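Apoptosis regulator Bcl-2 homolog (Murid herpesvirus 4, PDB 4MI8) binds host Beclin 1, BAK1 and BAX, protecting infected cells against apoptosis, inhibiting starvation-induced autophagy and so contributing to viral latency and chronic infection. Local coordinates at residues 17-22 / 39-43; 10-14 / 132-136; 76-80 / 119-123; 68-72 / 112-116; 60-65 / 94-99. All blocks are in the same frame, centred on the assembly; numbering follows the deposited sequence.

Contact 1: 17-22 / 39-43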
# COMPACT_ATOMS: atom_id res chain seq x y z
N ALA A 17 -4.80 1.51 10.35
CA ALA A 17 -3.87 2.36 11.11
C ALA A 17 -2.83 2.91 10.13
O ALA A 17 -2.46 4.08 10.22
CB ALA A 17 -3.24 1.56 12.21
N PHE A 18 -2.50 2.11 9.08
CA PHE A 18 -1.53 2.55 8.06
C PHE A 18 -2.12 3.73 7.32
O PHE A 18 -1.44 4.75 7.22
CB PHE A 18 -1.19 1.47 7.06
CG PHE A 18 -0.39 1.95 5.86
CD1 PHE A 18 1.00 2.16 5.94
CD2 PHE A 18 -1.04 2.24 4.63
CE1 PHE A 18 1.72 2.57 4.79
CE2 PHE A 18 -0.32 2.64 3.51
CZ PHE A 18 1.05 2.82 3.58
N LEU A 19 -3.35 3.60 6.82
CA LEU A 19 -4.01 4.70 6.07
C LEU A 19 -4.26 5.97 6.94
O LEU A 19 -4.11 7.11 6.45
CB LEU A 19 -5.30 4.24 5.43
CG LEU A 19 -5.15 3.07 4.43
CD1 LEU A 19 -6.55 2.55 4.03
CD2 LEU A 19 -4.47 3.55 3.17
N LYS A 20 -4.66 5.78 8.19
CA LYS A 20 -4.95 6.93 9.07
C LYS A 20 -3.64 7.65 9.33
O LYS A 20 -3.59 8.90 9.29
CB LYS A 20 -5.62 6.53 10.39
CG LYS A 20 -6.99 5.90 10.23
CD LYS A 20 -7.71 5.62 11.57
CE LYS A 20 -9.15 5.18 11.25
NZ LYS A 20 -10.04 4.67 12.39
N THR A 21 -2.56 6.87 9.56
CA THR A 21 -1.24 7.47 9.82
C THR A 21 -0.77 8.28 8.64
O THR A 21 -0.36 9.40 8.84
CB THR A 21 -0.14 6.43 10.22
OG1 THR A 21 -0.47 5.75 11.44
CG2 THR A 21 1.18 7.11 10.45
N VAL A 22 -0.81 7.75 7.41
CA VAL A 22 -0.29 8.48 6.26
C VAL A 22 -1.25 9.61 5.87
O VAL A 22 -0.86 10.60 5.23
CB VAL A 22 0.04 7.59 5.02
CG1 VAL A 22 1.02 6.46 5.37
CG2 VAL A 22 -1.23 7.03 4.37
N VAL A 39 3.03 -0.36 11.39
CA VAL A 39 2.69 0.77 10.52
C VAL A 39 3.97 1.41 10.00
O VAL A 39 4.12 1.55 8.79
CB VAL A 39 1.80 1.78 11.22
CG1 VAL A 39 1.85 3.08 10.45
CG2 VAL A 39 0.35 1.25 11.30
N SER A 40 4.91 1.75 10.89
CA SER A 40 6.14 2.42 10.52
C SER A 40 6.97 1.51 9.60
O SER A 40 7.66 1.96 8.64
CB SER A 40 6.91 2.79 11.81
OG SER A 40 8.21 3.32 11.40
N LYS A 41 6.89 0.21 9.87
CA LYS A 41 7.64 -0.68 9.04
C LYS A 41 7.10 -0.60 7.57
O LYS A 41 7.87 -0.49 6.60
CB LYS A 41 7.51 -2.08 9.55
CG LYS A 41 7.80 -3.09 8.46
CD LYS A 41 7.74 -4.45 9.12
CE LYS A 41 8.16 -5.49 8.10
NZ LYS A 41 8.66 -6.74 8.72
N ILE A 42 5.79 -0.59 7.41
CA ILE A 42 5.22 -0.56 6.07
C ILE A 42 5.44 0.81 5.44
O ILE A 42 5.79 0.86 4.28
CB ILE A 42 3.74 -0.90 6.12
CG1 ILE A 42 3.62 -2.38 6.55
CG2 ILE A 42 3.08 -0.70 4.71
CD1 ILE A 42 2.19 -2.60 7.00
N ILE A 43 5.32 1.91 6.18
CA ILE A 43 5.56 3.20 5.54
C ILE A 43 7.02 3.25 5.08
O ILE A 43 7.29 3.66 3.95
CB ILE A 43 5.36 4.39 6.49
CG1 ILE A 43 3.90 4.51 6.90
CG2 ILE A 43 5.93 5.66 5.82
CD1 ILE A 43 3.62 5.50 8.02
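Phe18 and Val39 mark the nearest backbone approach between the two segments, with Phe18 CA and Val39 CA 5.2 Å apart. Their short helical pieces cross at -68°, with axes 9.8 Å from each other at the closest point. Here the first two helices of the all-helical Bcl-2 fold, 8-23 and 33-56, pack through a buried apolar seam. Val39 points straight into it and divides its methyls between two places. CG2 rests against Ala17 CB at 3.7 Å and beside the backbone N of Phe18, while CG1, anti to its own backbone N (chi1 163°), lies against CB and OG1 of Thr21. Phe18 answers from the other helix. Its ring corner CE1 enters the angle between two isoleucine branches, 3.5 Å from Ile42 CG2 and 3.6 Å from Ile43 CG1, both approaching obliquely to the ring. Val22 CG1 lies above one face of the same ring and also meets Ile43, whose side chain lies alongside it, pointing the other way. Phe18 is further held by an edge-to-face pairing with Phe93 and by contact with Arg97, both on helix 86-103, which therefore closes the inner side of the seam. At the outer end, the CD1 tip of Ile43 meets Thr21 CG2 at 3.8 Å. The hydroxyl of that threonine turns back to its own helix: Thr21 OG1 donates to Ala17 O at 2.9 Å from 38° out of the carbonyl plane, while Thr21 N reaches the same oxygen from the other face.

Contact 2: 10-14 / 132-136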
# COMPACT_ATOMS: atom_id res chain seq x y z
N TYR A 10 -5.92 -9.09 12.28
CA TYR A 10 -4.83 -8.18 12.60
C TYR A 10 -4.51 -7.22 11.44
O TYR A 10 -4.29 -6.00 11.65
CB TYR A 10 -3.58 -8.95 13.01
CG TYR A 10 -2.53 -8.00 13.44
CD1 TYR A 10 -2.72 -7.19 14.56
CD2 TYR A 10 -1.39 -7.82 12.67
CE1 TYR A 10 -1.77 -6.25 14.93
CE2 TYR A 10 -0.43 -6.90 13.04
CZ TYR A 10 -0.62 -6.12 14.16
OH TYR A 10 0.33 -5.20 14.52
N TRP A 11 -4.53 -7.75 10.23
CA TRP A 11 -4.17 -7.01 9.07
C TRP A 11 -5.17 -5.96 8.73
O TRP A 11 -4.76 -4.88 8.29
CB TRP A 11 -3.97 -7.94 7.90
CG TRP A 11 -2.53 -8.40 7.78
CD1 TRP A 11 -2.00 -9.63 8.15
CD2 TRP A 11 -1.39 -7.61 7.26
NE1 TRP A 11 -0.63 -9.66 7.90
CE2 TRP A 11 -0.21 -8.49 7.35
CE3 TRP A 11 -1.24 -6.31 6.70
CZ2 TRP A 11 1.06 -8.07 6.91
CZ3 TRP A 11 0.04 -5.90 6.28
CH2 TRP A 11 1.16 -6.76 6.38
N ALA A 12 -6.47 -6.22 8.96
CA ALA A 12 -7.51 -5.21 8.80
C ALA A 12 -7.24 -4.02 9.71
O ALA A 12 -7.39 -2.87 9.32
CB ALA A 12 -8.92 -5.80 9.13
N THR A 13 -6.88 -4.30 10.95
CA THR A 13 -6.48 -3.24 11.89
C THR A 13 -5.26 -2.44 11.39
O THR A 13 -5.23 -1.18 11.42
CB THR A 13 -6.15 -3.88 13.26
OG1 THR A 13 -7.38 -4.34 13.81
CG2 THR A 13 -5.53 -2.90 14.26
N LEU A 14 -4.27 -3.19 10.92
CA LEU A 14 -2.99 -2.63 10.54
C LEU A 14 -3.18 -1.76 9.30
O LEU A 14 -2.63 -0.64 9.20
CB LEU A 14 -2.07 -3.83 10.23
CG LEU A 14 -0.68 -3.41 9.82
CD1 LEU A 14 -0.17 -2.27 10.76
CD2 LEU A 14 0.24 -4.68 9.77
N HIS A 132 2.13 -13.77 2.22
CA HIS A 132 3.44 -13.45 1.69
C HIS A 132 4.12 -12.28 2.35
O HIS A 132 4.82 -11.51 1.70
CB HIS A 132 3.28 -13.16 0.22
CG HIS A 132 3.08 -14.37 -0.62
ND1 HIS A 132 1.87 -14.81 -0.96
CD2 HIS A 132 3.98 -15.24 -1.19
CE1 HIS A 132 1.99 -15.89 -1.72
NE2 HIS A 132 3.29 -16.15 -1.87
N PHE A 133 3.94 -12.12 3.64
CA PHE A 133 4.39 -10.92 4.30
C PHE A 133 4.34 -11.11 5.79
O PHE A 133 3.38 -10.72 6.41
CB PHE A 133 3.50 -9.74 3.90
CG PHE A 133 4.11 -8.41 4.14
CD1 PHE A 133 4.35 -7.97 5.41
CD2 PHE A 133 4.49 -7.61 3.10
CE1 PHE A 133 4.93 -6.76 5.64
CE2 PHE A 133 5.07 -6.40 3.31
CZ PHE A 133 5.29 -5.97 4.58
N PRO A 134 5.36 -11.70 6.38
CA PRO A 134 5.22 -11.95 7.82
C PRO A 134 5.59 -10.73 8.61
O PRO A 134 6.20 -9.86 8.07
CB PRO A 134 6.25 -13.04 8.10
CG PRO A 134 6.87 -13.41 6.82
CD PRO A 134 6.76 -12.19 6.01
N LEU A 135 5.22 -10.70 9.88
CA LEU A 135 5.51 -9.54 10.76
C LEU A 135 6.15 -9.99 12.08
O LEU A 135 6.09 -11.16 12.43
CB LEU A 135 4.23 -8.75 11.02
CG LEU A 135 3.58 -8.10 9.81
CD1 LEU A 135 2.17 -7.67 10.19
CD2 LEU A 135 4.44 -6.92 9.38
N GLU A 136 6.71 -9.03 12.79
CA GLU A 136 7.46 -9.26 13.99
C GLU A 136 6.67 -9.87 15.10
O GLU A 136 5.54 -9.54 15.36
CB GLU A 136 8.07 -7.95 14.48
CG GLU A 136 9.45 -8.11 15.11
CD GLU A 136 10.60 -7.81 14.16
OE1 GLU A 136 11.48 -7.03 14.55
OE2 GLU A 136 10.64 -8.35 13.04
O HOH W 1 0.95 -11.88 7.24
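Leu135 pushes its CD1 methyl into a hollow made by three residues of segment 10-14. The floor is the indole of Trp11, where CD1 stands 3.5 Å from Trp11 CZ2, above the ring and displaced toward its rim. Leu14 CD2 sits over the same face of the indole and meets the bump tip to tip, 3.6 Å from Leu135 CD1. Tyr10 adds its ring edge, Tyr10 CE2 lying 3.9 Å from Leu135 CD1 near the ring plane. Both Tyr10 and Leu14 have CG anti to the backbone N (chi1 -175° for Tyr10), which carries their ends toward the leucine.

The indole is itself a wedge. The six-membered ring of Trp11 directs an edge at the face of the Phe133 ring in an offset edge-to-face pair, with centroids 5.4 Å apart and the planes of Trp11 and Phe133 at 89°; the nearest atoms are Trp11 CH2 and Phe133 CD1, at 3.5 Å. Beside this pair one water fills the polar gap, accepting from Trp11 NE1 at 2.8 Å and donating to Phe133 O, also at 2.8 Å. The buried indole N-H is thus satisfied through the water, with no direct hydrogen bond to the backbone.

The irregular tail after helix 111-126 in this way folds back onto helix 8-23. Phe133 also touches Ser86 and Ile89 of helix 86-103 and Leu45 of helix 33-56, and Trp11 reaches Phe93, while Tyr10 OH bonds to Asp38 on helix 33-56, placing the tail over the junction of three helices.

Contact 3: 76-80 / 119-123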
# COMPACT_ATOMS: atom_id res chain seq x y z
N PHE A 76 -4.82 -3.20 -8.80
CA PHE A 76 -4.38 -4.17 -7.77
C PHE A 76 -4.29 -5.54 -8.38
O PHE A 76 -3.32 -6.26 -8.15
CB PHE A 76 -5.25 -4.21 -6.49
CG PHE A 76 -5.11 -2.99 -5.58
CD1 PHE A 76 -3.90 -2.21 -5.52
CD2 PHE A 76 -6.15 -2.64 -4.75
CE1 PHE A 76 -3.80 -1.11 -4.62
CE2 PHE A 76 -6.06 -1.54 -3.89
CZ PHE A 76 -4.88 -0.79 -3.81
N THR A 77 -5.32 -5.91 -9.16
CA THR A 77 -5.29 -7.24 -9.77
C THR A 77 -4.10 -7.44 -10.77
O THR A 77 -3.46 -8.50 -10.73
CB THR A 77 -6.69 -7.68 -10.33
OG1 THR A 77 -7.29 -6.60 -11.05
CG2 THR A 77 -7.67 -8.11 -9.15
N SER A 78 -3.77 -6.45 -11.61
CA SER A 78 -2.57 -6.61 -12.49
C SER A 78 -1.30 -6.74 -11.70
O SER A 78 -0.49 -7.64 -11.95
CB SER A 78 -2.41 -5.57 -13.64
OG SER A 78 -2.48 -4.21 -13.22
N LEU A 79 -1.20 -5.92 -10.66
CA LEU A 79 -0.05 -5.98 -9.79
C LEU A 79 0.20 -7.40 -9.18
O LEU A 79 1.35 -7.72 -8.81
CB LEU A 79 -0.25 -4.87 -8.74
CG LEU A 79 0.72 -4.56 -7.65
CD1 LEU A 79 2.02 -4.16 -8.34
CD2 LEU A 79 0.14 -3.43 -6.77
N PHE A 80 -0.83 -8.27 -9.09
CA PHE A 80 -0.56 -9.63 -8.53
C PHE A 80 -0.77 -10.80 -9.52
O PHE A 80 -0.61 -12.02 -9.16
CB PHE A 80 -1.31 -9.83 -7.21
CG PHE A 80 -0.84 -8.89 -6.08
CD1 PHE A 80 0.28 -9.20 -5.33
CD2 PHE A 80 -1.51 -7.71 -5.79
CE1 PHE A 80 0.72 -8.37 -4.30
CE2 PHE A 80 -1.10 -6.88 -4.74
CZ PHE A 80 0.03 -7.20 -4.00
N CYS A 119 -11.63 -1.31 0.09
CA CYS A 119 -11.02 -1.84 -1.12
C CYS A 119 -9.66 -2.52 -0.79
O CYS A 119 -9.49 -3.76 -1.08
CB CYS A 119 -10.83 -0.72 -2.14
SG CYS A 119 -9.82 -1.22 -3.58
N MET A 120 -8.75 -1.76 -0.13
CA MET A 120 -7.42 -2.36 0.17
C MET A 120 -7.58 -3.53 1.10
O MET A 120 -6.94 -4.56 0.90
CB MET A 120 -6.41 -1.36 0.74
CG MET A 120 -5.91 -0.37 -0.29
SD MET A 120 -4.78 0.84 0.48
CE MET A 120 -3.38 -0.25 0.76
N THR A 121 -8.43 -3.39 2.11
CA THR A 121 -8.66 -4.45 3.08
C THR A 121 -9.34 -5.66 2.45
O THR A 121 -9.06 -6.80 2.82
CB THR A 121 -9.51 -3.96 4.27
OG1 THR A 121 -8.87 -2.83 4.88
CG2 THR A 121 -9.67 -5.06 5.30
N HIS A 122 -10.23 -5.41 1.50
CA HIS A 122 -10.96 -6.47 0.84
C HIS A 122 -10.10 -7.21 -0.14
O HIS A 122 -10.34 -8.40 -0.44
CB HIS A 122 -12.19 -5.91 0.13
CG HIS A 122 -13.23 -5.35 1.07
ND1 HIS A 122 -14.14 -4.44 0.69
CD2 HIS A 122 -13.48 -5.61 2.42
CE1 HIS A 122 -14.93 -4.13 1.73
NE2 HIS A 122 -14.53 -4.85 2.79
N PHE A 123 -9.09 -6.52 -0.67
CA PHE A 123 -8.21 -7.10 -1.61
C PHE A 123 -7.12 -7.86 -0.88
O PHE A 123 -6.81 -8.98 -1.26
CB PHE A 123 -7.63 -6.03 -2.55
CG PHE A 123 -6.82 -6.60 -3.65
CD1 PHE A 123 -5.55 -7.14 -3.38
CD2 PHE A 123 -7.35 -6.71 -4.96
CE1 PHE A 123 -4.78 -7.74 -4.38
CE2 PHE A 123 -6.56 -7.27 -5.97
CZ PHE A 123 -5.27 -7.78 -5.69
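Phe76 leans its side chain on Phe123 from the first carbon outward. Its CB stands over the face of the Phe123 ring, 3.6 Å from the centroid, in a CH-pi contact. With CG anti to the carbonyl carbon (chi1 -72°), the ring then continues toward helix 111-126. CD2 passes 4.2 Å from Phe123 CG, and the edge of the Phe76 ring is turned toward the Phe123 face, the two planes at 57°. At CE2 the ring edge meets sulfur, Cys119 SG lying 3.8 Å away near the ring plane. The tip, CZ, comes to Met120 CG at 3.7 Å, where the methionine chain runs across it at about a right angle.

Phe123 is gripped elsewhere too. Thr77 CG2 touches its edge, 3.5 Å from Phe123 CE2, while Phe80 CD2 approaches Phe123 CE1 at 3.6 Å with the rings inclined at 36°. The hydroxyl of Thr77 is engaged by the backbone of its own helix, at Ser73 O. Phe92 on helix 86-103 adds another ring beside Phe76.

Ser78 and Leu79 of the same helix contact the bound Beclin 1 peptide, and Ser78 hydrogen-bonds to it. The result is an aromatic cluster of Phe76, Phe80 and Phe123 in the core behind one wall of the BH3-binding groove, the characteristic ligand site of the Bcl-2 fold.

Contact 4: 68-72 / 112-116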
# COMPACT_ATOMS: atom_id res chain seq x y z
N TRP A 68 -8.56 6.34 -9.41
CA TRP A 68 -8.54 5.20 -8.50
C TRP A 68 -9.92 4.73 -8.20
O TRP A 68 -10.17 3.53 -8.06
CB TRP A 68 -7.86 5.59 -7.21
CG TRP A 68 -8.70 6.45 -6.29
CD1 TRP A 68 -8.77 7.84 -6.27
CD2 TRP A 68 -9.56 6.00 -5.17
NE1 TRP A 68 -9.59 8.26 -5.26
CE2 TRP A 68 -10.10 7.22 -4.56
CE3 TRP A 68 -9.92 4.77 -4.65
CZ2 TRP A 68 -10.98 7.18 -3.49
CZ3 TRP A 68 -10.79 4.74 -3.56
CH2 TRP A 68 -11.31 5.92 -2.99
N LYS A 69 -10.83 5.68 -8.10
CA LYS A 69 -12.26 5.38 -7.92
C LYS A 69 -12.81 4.08 -8.58
O LYS A 69 -13.27 3.17 -7.85
CB LYS A 69 -13.10 6.59 -8.29
CG LYS A 69 -13.07 7.73 -7.25
CD LYS A 69 -13.69 7.40 -5.89
CE LYS A 69 -14.65 6.21 -5.87
NZ LYS A 69 -13.89 4.97 -5.49
N ARG A 70 -12.73 3.99 -9.91
CA ARG A 70 -13.19 2.81 -10.67
C ARG A 70 -12.09 1.81 -11.02
O ARG A 70 -12.36 0.64 -11.22
CB ARG A 70 -13.93 3.27 -11.94
CG ARG A 70 -14.73 2.18 -12.69
CD ARG A 70 -15.86 2.69 -13.62
NE ARG A 70 -16.29 1.68 -14.60
CZ ARG A 70 -17.34 1.77 -15.42
NH1 ARG A 70 -18.13 2.83 -15.43
NH2 ARG A 70 -17.62 0.78 -16.26
N ASP A 71 -10.84 2.29 -11.05
CA ASP A 71 -9.68 1.51 -11.53
C ASP A 71 -8.79 0.88 -10.47
O ASP A 71 -7.90 0.08 -10.82
CB ASP A 71 -8.77 2.41 -12.37
CG ASP A 71 -9.49 3.07 -13.54
OD1 ASP A 71 -10.67 2.73 -13.83
OD2 ASP A 71 -8.87 3.96 -14.17
N LEU A 72 -8.98 1.26 -9.19
CA LEU A 72 -8.02 0.82 -8.19
C LEU A 72 -7.96 -0.68 -8.17
O LEU A 72 -6.88 -1.25 -8.16
CB LEU A 72 -8.28 1.39 -6.78
CG LEU A 72 -7.03 1.41 -5.86
CD1 LEU A 72 -5.74 1.81 -6.59
CD2 LEU A 72 -7.21 2.33 -4.68
N ASP A 112 -14.25 8.72 1.51
CA ASP A 112 -13.41 8.11 0.48
C ASP A 112 -12.20 7.39 1.06
O ASP A 112 -11.79 6.36 0.52
CB ASP A 112 -12.86 9.15 -0.48
CG ASP A 112 -13.86 9.57 -1.50
OD1 ASP A 112 -14.92 8.89 -1.61
OD2 ASP A 112 -13.59 10.57 -2.20
N HIS A 113 -11.61 7.94 2.13
CA HIS A 113 -10.63 7.18 2.89
C HIS A 113 -11.15 5.85 3.32
O HIS A 113 -10.43 4.84 3.22
CB HIS A 113 -10.20 7.91 4.11
CG HIS A 113 -9.32 9.08 3.82
ND1 HIS A 113 -9.80 10.26 3.41
CD2 HIS A 113 -7.94 9.24 3.97
CE1 HIS A 113 -8.77 11.13 3.27
NE2 HIS A 113 -7.64 10.50 3.63
N GLU A 114 -12.40 5.82 3.79
CA GLU A 114 -13.05 4.60 4.26
C GLU A 114 -13.24 3.63 3.13
O GLU A 114 -13.12 2.46 3.31
CB GLU A 114 -14.38 4.91 4.98
CG GLU A 114 -14.14 5.30 6.46
CD GLU A 114 -15.34 5.98 7.16
OE1 GLU A 114 -16.33 6.39 6.49
OE2 GLU A 114 -15.30 6.12 8.42
N LEU A 115 -13.49 4.16 1.95
CA LEU A 115 -13.65 3.39 0.71
C LEU A 115 -12.31 2.81 0.22
O LEU A 115 -12.17 1.62 -0.14
CB LEU A 115 -14.16 4.36 -0.34
CG LEU A 115 -15.10 3.81 -1.36
CD1 LEU A 115 -16.46 3.53 -0.69
CD2 LEU A 115 -15.15 4.88 -2.45
N LEU A 116 -11.29 3.67 0.24
CA LEU A 116 -9.89 3.21 0.03
C LEU A 116 -9.53 2.06 1.00
O LEU A 116 -9.03 1.01 0.58
CB LEU A 116 -8.93 4.40 0.18
CG LEU A 116 -7.47 4.01 -0.10
CD1 LEU A 116 -7.28 3.46 -1.52
CD2 LEU A 116 -6.61 5.22 0.21
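Trp68 reaches from the start of helix 68-81 to helix 111-126 within the Bcl-2 helical bundle; segments 68-72 and 112-116 run 8° from parallel, with axes 11.7 Å apart.

The packing is chiefly apolar. Trp68 CH2 passes 4.0 Å from Leu115 CD2, and its neighbour CZ3 lies near Leu116 CB. With CG between the backbone N and the carbonyl carbon (chi1 75°), the indole continues toward the partner helix. Val103 and Leu104 pack on the same side chain.

Polar backbone also meets the indole: Asp112 O comes within 3.6 Å of Trp68 CH2, obliquely to the ring, while serving as acceptor for Leu116 N within its own helix.

The charged side chains lie at the more exposed side of the contact. The bent chain of Lys69 folds over Trp68, its CD 3.6 Å above one indole face, and ends with Lys69 NZ 3.3 Å from Leu115 CD2. Asp112 OD1 lies 5.6 Å from Lys69 NZ, so any attraction between the opposite charges acts without contact.

Toward the core, where Leu116 also touches Val99 and Leu72 touches Val95, the helices meet methyl to methyl: Leu72 CD2 and Leu116 CD1 are only 3.4 Å apart, tighter than usual carbon packing.

Contact 5: 60-65 / 94-99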
# COMPACT_ATOMS: atom_id res chain seq x y z
N ASP A 60 5.03 10.79 -11.67
CA ASP A 60 4.52 10.20 -10.48
C ASP A 60 3.29 9.39 -10.86
O ASP A 60 2.95 9.25 -12.03
CB ASP A 60 4.29 11.29 -9.43
CG ASP A 60 3.06 12.14 -9.68
OD1 ASP A 60 2.15 11.81 -10.49
OD2 ASP A 60 2.98 13.15 -8.97
N TYR A 61 2.67 8.79 -9.85
CA TYR A 61 1.54 7.87 -10.08
C TYR A 61 0.24 8.63 -10.44
O TYR A 61 -0.77 8.02 -10.81
CB TYR A 61 1.21 7.15 -8.76
CG TYR A 61 2.28 6.30 -8.11
CD1 TYR A 61 3.40 5.84 -8.85
CD2 TYR A 61 2.16 5.90 -6.76
CE1 TYR A 61 4.35 5.00 -8.28
CE2 TYR A 61 3.12 5.08 -6.17
CZ TYR A 61 4.21 4.64 -6.92
OH TYR A 61 5.19 3.82 -6.35
N GLY A 62 0.28 9.95 -10.27
CA GLY A 62 -0.89 10.80 -10.32
C GLY A 62 -1.64 10.97 -11.61
O GLY A 62 -2.70 11.54 -11.61
N PRO A 63 -1.08 10.55 -12.75
CA PRO A 63 -2.02 10.53 -13.87
C PRO A 63 -2.84 9.23 -14.01
O PRO A 63 -3.87 9.27 -14.63
CB PRO A 63 -1.14 10.78 -15.09
CG PRO A 63 0.07 11.48 -14.56
CD PRO A 63 0.30 10.77 -13.24
N ALA A 64 -2.41 8.10 -13.45
CA ALA A 64 -3.24 6.88 -13.50
C ALA A 64 -4.25 6.77 -12.32
O ALA A 64 -5.38 6.31 -12.48
CB ALA A 64 -2.34 5.65 -13.57
N LEU A 65 -3.82 7.24 -11.15
CA LEU A 65 -4.52 7.10 -9.89
C LEU A 65 -5.54 8.21 -9.61
O LEU A 65 -6.33 8.09 -8.68
CB LEU A 65 -3.51 7.14 -8.75
CG LEU A 65 -3.08 5.85 -8.05
CD1 LEU A 65 -3.34 4.57 -8.83
CD2 LEU A 65 -1.63 6.06 -7.73
N ASP A 94 2.11 1.24 -1.35
CA ASP A 94 2.60 2.61 -1.75
C ASP A 94 1.58 3.22 -2.64
O ASP A 94 1.45 4.47 -2.72
CB ASP A 94 3.89 2.51 -2.58
CG ASP A 94 4.57 3.85 -2.76
OD1 ASP A 94 4.45 4.71 -1.84
OD2 ASP A 94 5.28 4.07 -3.78
N VAL A 95 0.89 2.38 -3.42
CA VAL A 95 -0.27 2.96 -4.17
C VAL A 95 -1.31 3.56 -3.22
O VAL A 95 -1.77 4.73 -3.42
CB VAL A 95 -0.91 1.94 -5.11
CG1 VAL A 95 -2.26 2.48 -5.59
CG2 VAL A 95 0.13 1.57 -6.22
N GLY A 96 -1.66 2.81 -2.17
CA GLY A 96 -2.64 3.34 -1.17
C GLY A 96 -2.07 4.59 -0.47
O GLY A 96 -2.83 5.51 -0.15
N ARG A 97 -0.76 4.63 -0.21
CA ARG A 97 -0.17 5.80 0.41
C ARG A 97 -0.24 7.01 -0.51
O ARG A 97 -0.48 8.11 -0.03
CB ARG A 97 1.29 5.57 0.77
CG ARG A 97 1.94 6.78 1.42
CD ARG A 97 3.39 6.53 1.94
NE ARG A 97 4.33 6.24 0.85
CZ ARG A 97 5.32 7.07 0.47
NH1 ARG A 97 5.54 8.22 1.10
NH2 ARG A 97 6.16 6.75 -0.49
N TYR A 98 0.00 6.79 -1.82
CA TYR A 98 -0.09 7.85 -2.81
C TYR A 98 -1.53 8.41 -2.77
O TYR A 98 -1.69 9.61 -2.62
CB TYR A 98 0.18 7.37 -4.25
CG TYR A 98 0.18 8.55 -5.24
CD1 TYR A 98 1.35 9.31 -5.43
CD2 TYR A 98 -0.98 8.93 -5.97
CE1 TYR A 98 1.38 10.41 -6.30
CE2 TYR A 98 -0.95 10.02 -6.85
CZ TYR A 98 0.24 10.76 -7.01
OH TYR A 98 0.37 11.85 -7.85
N VAL A 99 -2.54 7.55 -2.96
CA VAL A 99 -3.92 8.01 -2.95
C VAL A 99 -4.21 8.89 -1.71
O VAL A 99 -4.59 10.07 -1.85
CB VAL A 99 -4.94 6.86 -3.00
CG1 VAL A 99 -6.35 7.44 -2.88
CG2 VAL A 99 -4.78 6.08 -4.29
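Asp94 takes the phenol of Tyr61 on its carboxylate: Tyr61 OH donates to Asp94 OD2 at 2.6 Å, on the anti side and 27° out of the carboxylate plane. Next, Val95 CG1 meets Leu65 CD1 at 4.0 Å. Arg97, one turn on from Asp94, turns back along the helix, and Arg97 NH2 forms a salt bridge with Asp94 OD1 at 3.0 Å from the syn side.

Tyr98 reaches into the loop, CG anti to its backbone N (chi1 -175°). Tyr61 CB sits squarely over its ring, 3.8 Å from the centroid in a CH-pi contact, and Tyr61 CD2 touches Tyr98 CB at 3.5 Å, the two side chains running antiparallel to one another. Leu65 CD2 packs 3.4 Å from Tyr98 CD2. The phenol ends over the loop backbone near Gly62 and gives a weak hydrogen bond, Tyr98 OH to Asp60 OD2, 3.1 Å long. The other oxygen, Asp60 OD1, accepts from Gly62 N at 2.6 Å, forming an Asx turn. Val99 finishes the row with CG2 against Leu65 CG.

Tyr61, Leu65 and Val95 also touch apolar side chains of the bound Beclin 1 peptide. Since Arg50 adds a second salt bridge, at Asp94 OD2, the buried carboxylate is gripped by two arginines and a phenol, which would favour its charged form and fix Tyr61 at the groove.

All five contacts belong to one helical domain, and all except contact 2 lie within the loop that contact 2 closes by joining the chain's two ends. Contact 1 closes first, then contacts 5, 4 and 3 open and interlock, their segments alternating along the chain. Contacts 3 and 4 share helices 68-81 and 111-126, with centres about 11 Å apart. Contacts 1 and 2 share helix 8-23. Helix 86-103, used by contact 5, also touches contacts 1 and 4 through Arg97, Gly96, Val95 and Val99. Contacts 2 and 5, about 22 Å apart between centres, lie on opposite sides of the chain's centre. Contacts 3 and 5 both include peptide-touching residues and meet through Met120-Gly96 and Phe76-Val95.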